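Local coordinates for protein carboxypeptidase A (Helicoverpa armigera, PDB 1JQG) that probably acts as a zinc-dependent metallocarboxypeptidase of the M14 family, removing residues from the C-terminal end of peptides and crystallised here as the proenzyme, at residues Asp290-His295 with Asp368-Ala373; Ala129-Leu134 with Tyr193-Leu198. One frame throughout, in Å; residues are numbered along the deposited sequence.

Contact 1 (Asp290-His295 with Asp368-Ala373); sequences DIIAEH and DYAMQA
The ring of Tyr369 receives Ile292 at its edge, near the ring plane, and not over a face. CD1 of Ile292 lies 4.1 Å from CD2 of Tyr369. One face of the same ring carries the methyl CB of Ala373, one turn further along its own helix and offset toward the rim. Phe280 also meets the ring edge to face. CG of Tyr369 is anti to the backbone N (chi1 173°), which swings the ring from its helix toward helix 283-294. The second touch of Ile292 is with Ala370, where CD1 and CB are 4.1 Å apart. One methyl therefore touches both the aromatic edge and the alanine, roughly at right angles. The CG1 branch of Ile292 is extended (chi2 172°), and this carries CD1 across to the other helix. The small CB of Ala370 fits the close backbones, with the CA atoms of Ile292 and Ala370 6.9 Å apart. No hydrogen bond crosses the contact, which is wholly apolar. Helices 283-294 and 366-373 lie side by side on the central mixed sheet. Tyr302 of strand 299-307 touches both Ile292 and Ala370, and Ser378 of strand 377-383 touches Ala370.

Contact 2 (Ala129-Leu134 with Tyr193-Leu198); sequences AYLQEL and YAIHKL
Ile195 meets three side chains of helix 124-137: Tyr130, Leu131 and Leu134. Its two branches divide the work. CG2 is anti to the backbone N and reaches Leu134 and Tyr130. CG1 is anti to the carbonyl carbon (chi1 -67°), and its extended end, CD1, turns to Leu131. CG2 of Ile195 and CD2 of Leu134 are modelled 3.4 Å apart, short for two methyl groups, so the exact fit here is doubtful. These two side chains cross at a slant.

Tyr130 points its CB at the other helix. Its CG is anti to the backbone N (chi1 175°), which sends the ring on toward helix 187-200. The side chains of Tyr130 and Ile195 run past each other in opposite directions. The hydroxyl oxygen OH of Tyr130 ends 4.2 Å from CG2 of Ile195, a van der Waals touch. Leu131 reaches across with a methyl, its CD2 lying 4.2 Å from CD1 of Ile195. No hydrogen bond crosses the contact.

The segment axes are 12.9 Å apart and nearly parallel, at 13°. At this spacing the long side chains bridge the helices. Leu159 of strand 155-161 touches Leu131, Leu134 and Ile195, and Ile215 of strand 212-216 also touches Ile195. This is the layered packing of helices on a mixed sheet found in the alpha/beta fold of zinc carboxypeptidases.

Overall arrangement
From the N terminus, the chain passes through the activation peptide before it reaches helix 124-137. Contact 2 closes first, when helix 187-200 comes back beside helix 124-137. Its loop holds strands 142-149, 155-161 and 173-178. Contact 1 opens later, at helix 283-294, and closes at helix 366-373 after strands 299-307, 311-314 and 351-354. The two loops are in series and neither nest nor cross. The centres of contact 1 and contact 2 are about 23 Å apart. The nearest atoms of contact 1 and contact 2 are about 11 Å apart. Contact 2 packs against strands 155-161 and 212-216, and contact 1 against strands 299-307 and 377-383. Both thus join helices to the same eight-stranded mixed sheet.

Contact 1 (Asp290-His295 with Asp368-Ala373)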
loop_
_atom_site.group_PDB
_atom_site.type_symbol
_atom_site.label_atom_id
_atom_site.label_comp_id
_atom_site.label_asym_id
_atom_site.label_seq_id
_atom_site.Cartn_x
_atom_site.Cartn_y
_atom_site.Cartn_z
ATOM N N ASP A 290 -4.237 -14.674 10.104
ATOM C CA ASP A 290 -5.193 -15.085 11.112
ATOM C C ASP A 290 -6.536 -14.377 11.015
ATOM O O ASP A 290 -7.617 -14.968 11.181
ATOM C CB ASP A 290 -4.590 -14.874 12.505
ATOM C CG ASP A 290 -3.366 -15.713 12.770
ATOM O OD1 ASP A 290 -3.133 -16.761 12.130
ATOM O OD2 ASP A 290 -2.553 -15.374 13.647
ATOM N N ILE A 291 -6.540 -13.100 10.678
ATOM C CA ILE A 291 -7.771 -12.357 10.424
ATOM C C ILE A 291 -8.524 -12.891 9.198
ATOM O O ILE A 291 -9.731 -13.093 9.288
ATOM C CB ILE A 291 -7.493 -10.856 10.178
ATOM C CG1 ILE A 291 -6.753 -10.258 11.380
ATOM C CG2 ILE A 291 -8.796 -10.164 9.932
ATOM C CD1 ILE A 291 -6.313 -8.814 11.255
ATOM N N ILE A 292 -7.797 -13.203 8.125
ATOM C CA ILE A 292 -8.397 -13.698 6.903
ATOM C C ILE A 292 -9.043 -15.050 7.172
ATOM O O ILE A 292 -10.122 -15.304 6.645
ATOM C CB ILE A 292 -7.384 -13.786 5.746
ATOM C CG1 ILE A 292 -6.936 -12.391 5.280
ATOM C CG2 ILE A 292 -7.935 -14.602 4.595
ATOM C CD1 ILE A 292 -5.780 -12.449 4.274
ATOM N N ALA A 293 -8.352 -15.899 7.937
ATOM C CA ALA A 293 -8.761 -17.256 8.202
ATOM C C ALA A 293 -10.036 -17.317 9.006
ATOM O O ALA A 293 -11.002 -17.987 8.630
ATOM C CB ALA A 293 -7.718 -18.004 9.054
ATOM N N GLU A 294 -10.076 -16.478 10.040
ATOM C CA GLU A 294 -11.290 -16.370 10.878
ATOM C C GLU A 294 -12.537 -16.007 10.076
ATOM O O GLU A 294 -13.663 -16.319 10.481
ATOM C CB GLU A 294 -11.053 -15.364 11.991
ATOM C CG GLU A 294 -12.139 -15.248 13.038
ATOM C CD GLU A 294 -11.800 -14.286 14.163
ATOM O OE1 GLU A 294 -10.649 -14.216 14.657
ATOM O OE2 GLU A 294 -12.679 -13.518 14.608
ATOM N N HIS A 295 -12.415 -15.161 9.053
ATOM C CA HIS A 295 -13.568 -14.696 8.303
ATOM C C HIS A 295 -13.637 -15.188 6.865
ATOM O O HIS A 295 -14.346 -14.604 6.045
ATOM C CB HIS A 295 -13.615 -13.150 8.356
ATOM C CG HIS A 295 -13.540 -12.631 9.760
ATOM N ND1 HIS A 295 -14.622 -12.528 10.595
ATOM C CD2 HIS A 295 -12.451 -12.201 10.479
ATOM C CE1 HIS A 295 -14.235 -12.062 11.781
ATOM N NE2 HIS A 295 -12.923 -11.862 11.724
ATOM N N ASP A 368 -3.081 -11.668 -3.384
ATOM C CA ASP A 368 -3.061 -12.984 -3.999
ATOM C C ASP A 368 -3.418 -14.108 -3.021
ATOM O O ASP A 368 -4.124 -15.055 -3.378
ATOM C CB ASP A 368 -1.688 -13.271 -4.627
ATOM C CG ASP A 368 -1.519 -12.616 -5.973
ATOM O OD1 ASP A 368 -0.416 -12.651 -6.549
ATOM O OD2 ASP A 368 -2.438 -11.997 -6.530
ATOM N N TYR A 369 -2.915 -14.005 -1.787
ATOM C CA TYR A 369 -3.155 -14.992 -0.772
ATOM C C TYR A 369 -4.629 -14.980 -0.329
ATOM O O TYR A 369 -5.228 -16.059 -0.265
ATOM C CB TYR A 369 -2.222 -14.839 0.439
ATOM C CG TYR A 369 -2.580 -15.761 1.603
ATOM C CD1 TYR A 369 -2.100 -17.067 1.664
ATOM C CD2 TYR A 369 -3.398 -15.365 2.646
ATOM C CE1 TYR A 369 -2.399 -17.930 2.691
ATOM C CE2 TYR A 369 -3.735 -16.179 3.696
ATOM C CZ TYR A 369 -3.225 -17.471 3.707
ATOM O OH TYR A 369 -3.557 -18.285 4.754
ATOM N N ALA A 370 -5.158 -13.805 -0.109
ATOM C CA ALA A 370 -6.538 -13.594 0.268
ATOM C C ALA A 370 -7.521 -14.162 -0.748
ATOM O O ALA A 370 -8.502 -14.768 -0.347
ATOM C CB ALA A 370 -6.827 -12.082 0.325
ATOM N N MET A 371 -7.181 -13.991 -2.020
ATOM C CA MET A 371 -7.896 -14.595 -3.142
ATOM C C MET A 371 -7.864 -16.122 -3.102
ATOM O O MET A 371 -8.857 -16.767 -3.392
ATOM C CB MET A 371 -7.292 -14.102 -4.460
ATOM C CG MET A 371 -7.932 -14.756 -5.672
ATOM S SD MET A 371 -8.744 -13.554 -6.737
ATOM C CE MET A 371 -10.129 -14.643 -7.181
ATOM N N GLN A 372 -6.736 -16.685 -2.717
ATOM C CA GLN A 372 -6.544 -18.131 -2.664
ATOM C C GLN A 372 -7.208 -18.768 -1.458
ATOM O O GLN A 372 -7.677 -19.917 -1.450
ATOM C CB GLN A 372 -5.048 -18.446 -2.639
ATOM C CG GLN A 372 -4.694 -19.893 -2.442
ATOM C CD GLN A 372 -3.247 -20.141 -2.073
ATOM O OE1 GLN A 372 -2.752 -19.702 -1.034
ATOM N NE2 GLN A 372 -2.503 -20.872 -2.903
ATOM N N ALA A 373 -7.239 -18.051 -0.334
ATOM C CA ALA A 373 -7.863 -18.634 0.869
ATOM C C ALA A 373 -9.211 -18.063 1.280
ATOM O O ALA A 373 -9.715 -18.652 2.235
ATOM C CB ALA A 373 -6.859 -18.523 2.001
#

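Contact 2 (Ala129-Leu134 with Tyr193-Leu198)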
loop_
_atom_site.group_PDB
_atom_site.type_symbol
_atom_site.label_atom_id
_atom_site.label_comp_id
_atom_site.label_asym_id
_atom_site.label_seq_id
_atom_site.Cartn_x
_atom_site.Cartn_y
_atom_site.Cartn_z
ATOM N N ALA A 129 -4.533 5.354 19.331
ATOM C CA ALA A 129 -5.389 5.968 20.354
ATOM C C ALA A 129 -6.785 6.231 19.806
ATOM O O ALA A 129 -7.791 6.047 20.477
ATOM C CB ALA A 129 -4.840 7.275 20.895
ATOM N N TYR A 130 -6.855 6.708 18.564
ATOM C CA TYR A 130 -8.087 7.033 17.880
ATOM C C TYR A 130 -9.020 5.821 17.800
ATOM O O TYR A 130 -10.200 5.960 18.102
ATOM C CB TYR A 130 -7.790 7.551 16.475
ATOM C CG TYR A 130 -9.003 7.813 15.588
ATOM C CD1 TYR A 130 -10.016 8.671 16.012
ATOM C CD2 TYR A 130 -9.122 7.213 14.347
ATOM C CE1 TYR A 130 -11.095 8.953 15.198
ATOM C CE2 TYR A 130 -10.219 7.444 13.538
ATOM C CZ TYR A 130 -11.191 8.343 13.964
ATOM O OH TYR A 130 -12.228 8.569 13.108
ATOM N N LEU A 131 -8.480 4.688 17.356
ATOM C CA LEU A 131 -9.258 3.456 17.287
ATOM C C LEU A 131 -9.952 3.104 18.583
ATOM O O LEU A 131 -11.091 2.629 18.548
ATOM C CB LEU A 131 -8.395 2.253 16.851
ATOM C CG LEU A 131 -7.697 2.399 15.486
ATOM C CD1 LEU A 131 -6.953 1.119 15.116
ATOM C CD2 LEU A 131 -8.687 2.844 14.409
ATOM N N GLN A 132 -9.232 3.264 19.696
ATOM C CA GLN A 132 -9.771 2.976 21.029
ATOM C C GLN A 132 -10.833 3.944 21.484
ATOM O O GLN A 132 -11.755 3.597 22.227
ATOM C CB GLN A 132 -8.633 2.938 22.053
ATOM C CG GLN A 132 -7.676 1.784 21.833
ATOM C CD GLN A 132 -6.442 1.877 22.695
ATOM O OE1 GLN A 132 -5.314 2.060 22.210
ATOM N NE2 GLN A 132 -6.638 1.784 23.985
ATOM N N GLU A 133 -10.793 5.172 21.024
ATOM C CA GLU A 133 -11.719 6.222 21.380
ATOM C C GLU A 133 -13.031 6.027 20.649
ATOM O O GLU A 133 -14.164 6.236 21.146
ATOM C CB GLU A 133 -11.159 7.611 21.082
ATOM C CG GLU A 133 -9.919 7.971 21.910
ATOM C CD GLU A 133 -10.210 7.937 23.411
ATOM O OE1 GLU A 133 -11.071 8.766 23.784
ATOM O OE2 GLU A 133 -9.597 7.125 24.133
ATOM N N LEU A 134 -12.920 5.492 19.454
ATOM C CA LEU A 134 -14.073 5.192 18.614
ATOM C C LEU A 134 -14.910 4.095 19.237
ATOM O O LEU A 134 -16.153 4.181 19.291
ATOM C CB LEU A 134 -13.522 4.785 17.231
ATOM C CG LEU A 134 -14.036 5.550 16.022
ATOM C CD1 LEU A 134 -13.959 7.062 16.173
ATOM C CD2 LEU A 134 -13.245 5.127 14.780
ATOM N N TYR A 193 -10.595 7.412 5.927
ATOM C CA TYR A 193 -11.798 8.066 5.417
ATOM C C TYR A 193 -12.929 7.066 5.453
ATOM O O TYR A 193 -14.061 7.428 5.784
ATOM C CB TYR A 193 -11.550 8.604 4.001
ATOM C CG TYR A 193 -12.579 9.593 3.515
ATOM C CD1 TYR A 193 -12.398 10.961 3.753
ATOM C CD2 TYR A 193 -13.712 9.192 2.843
ATOM C CE1 TYR A 193 -13.343 11.888 3.313
ATOM C CE2 TYR A 193 -14.637 10.110 2.400
ATOM C CZ TYR A 193 -14.458 11.448 2.649
ATOM O OH TYR A 193 -15.416 12.320 2.198
ATOM N N ALA A 194 -12.598 5.809 5.131
ATOM C CA ALA A 194 -13.578 4.720 5.176
ATOM C C ALA A 194 -14.199 4.528 6.558
ATOM O O ALA A 194 -15.375 4.183 6.753
ATOM C CB ALA A 194 -12.955 3.435 4.688
ATOM N N ILE A 195 -13.399 4.672 7.613
ATOM C CA ILE A 195 -13.865 4.651 8.994
ATOM C C ILE A 195 -14.772 5.851 9.255
ATOM O O ILE A 195 -15.758 5.767 10.007
ATOM C CB ILE A 195 -12.658 4.676 9.960
ATOM C CG1 ILE A 195 -11.867 3.370 9.851
ATOM C CG2 ILE A 195 -13.099 4.889 11.381
ATOM C CD1 ILE A 195 -10.567 3.301 10.628
ATOM N N HIS A 196 -14.398 7.011 8.659
ATOM C CA HIS A 196 -15.117 8.250 8.889
ATOM C C HIS A 196 -16.514 8.180 8.305
ATOM O O HIS A 196 -17.494 8.626 8.886
ATOM C CB HIS A 196 -14.294 9.436 8.392
ATOM C CG HIS A 196 -15.015 10.749 8.348
ATOM N ND1 HIS A 196 -15.618 11.332 7.248
ATOM C CD2 HIS A 196 -15.213 11.594 9.381
ATOM C CE1 HIS A 196 -16.163 12.479 7.605
ATOM N NE2 HIS A 196 -15.937 12.651 8.889
ATOM N N LYS A 197 -16.648 7.634 7.113
ATOM C CA LYS A 197 -17.977 7.519 6.474
ATOM C C LYS A 197 -18.820 6.358 6.989
ATOM O O LYS A 197 -20.028 6.404 6.899
ATOM C CB LYS A 197 -17.874 7.377 4.949
ATOM C CG LYS A 197 -17.433 8.688 4.272
ATOM C CD LYS A 197 -18.626 9.631 4.429
ATOM C CE LYS A 197 -18.319 11.020 3.899
ATOM N NZ LYS A 197 -19.622 11.780 3.970
ATOM N N LEU A 198 -18.190 5.321 7.559
ATOM C CA LEU A 198 -18.932 4.206 8.125
ATOM C C LEU A 198 -19.300 4.407 9.590
ATOM O O LEU A 198 -20.150 3.702 10.124
ATOM C CB LEU A 198 -18.136 2.906 7.943
ATOM C CG LEU A 198 -17.877 2.427 6.533
ATOM C CD1 LEU A 198 -16.911 1.252 6.560
ATOM C CD2 LEU A 198 -19.143 2.002 5.805
#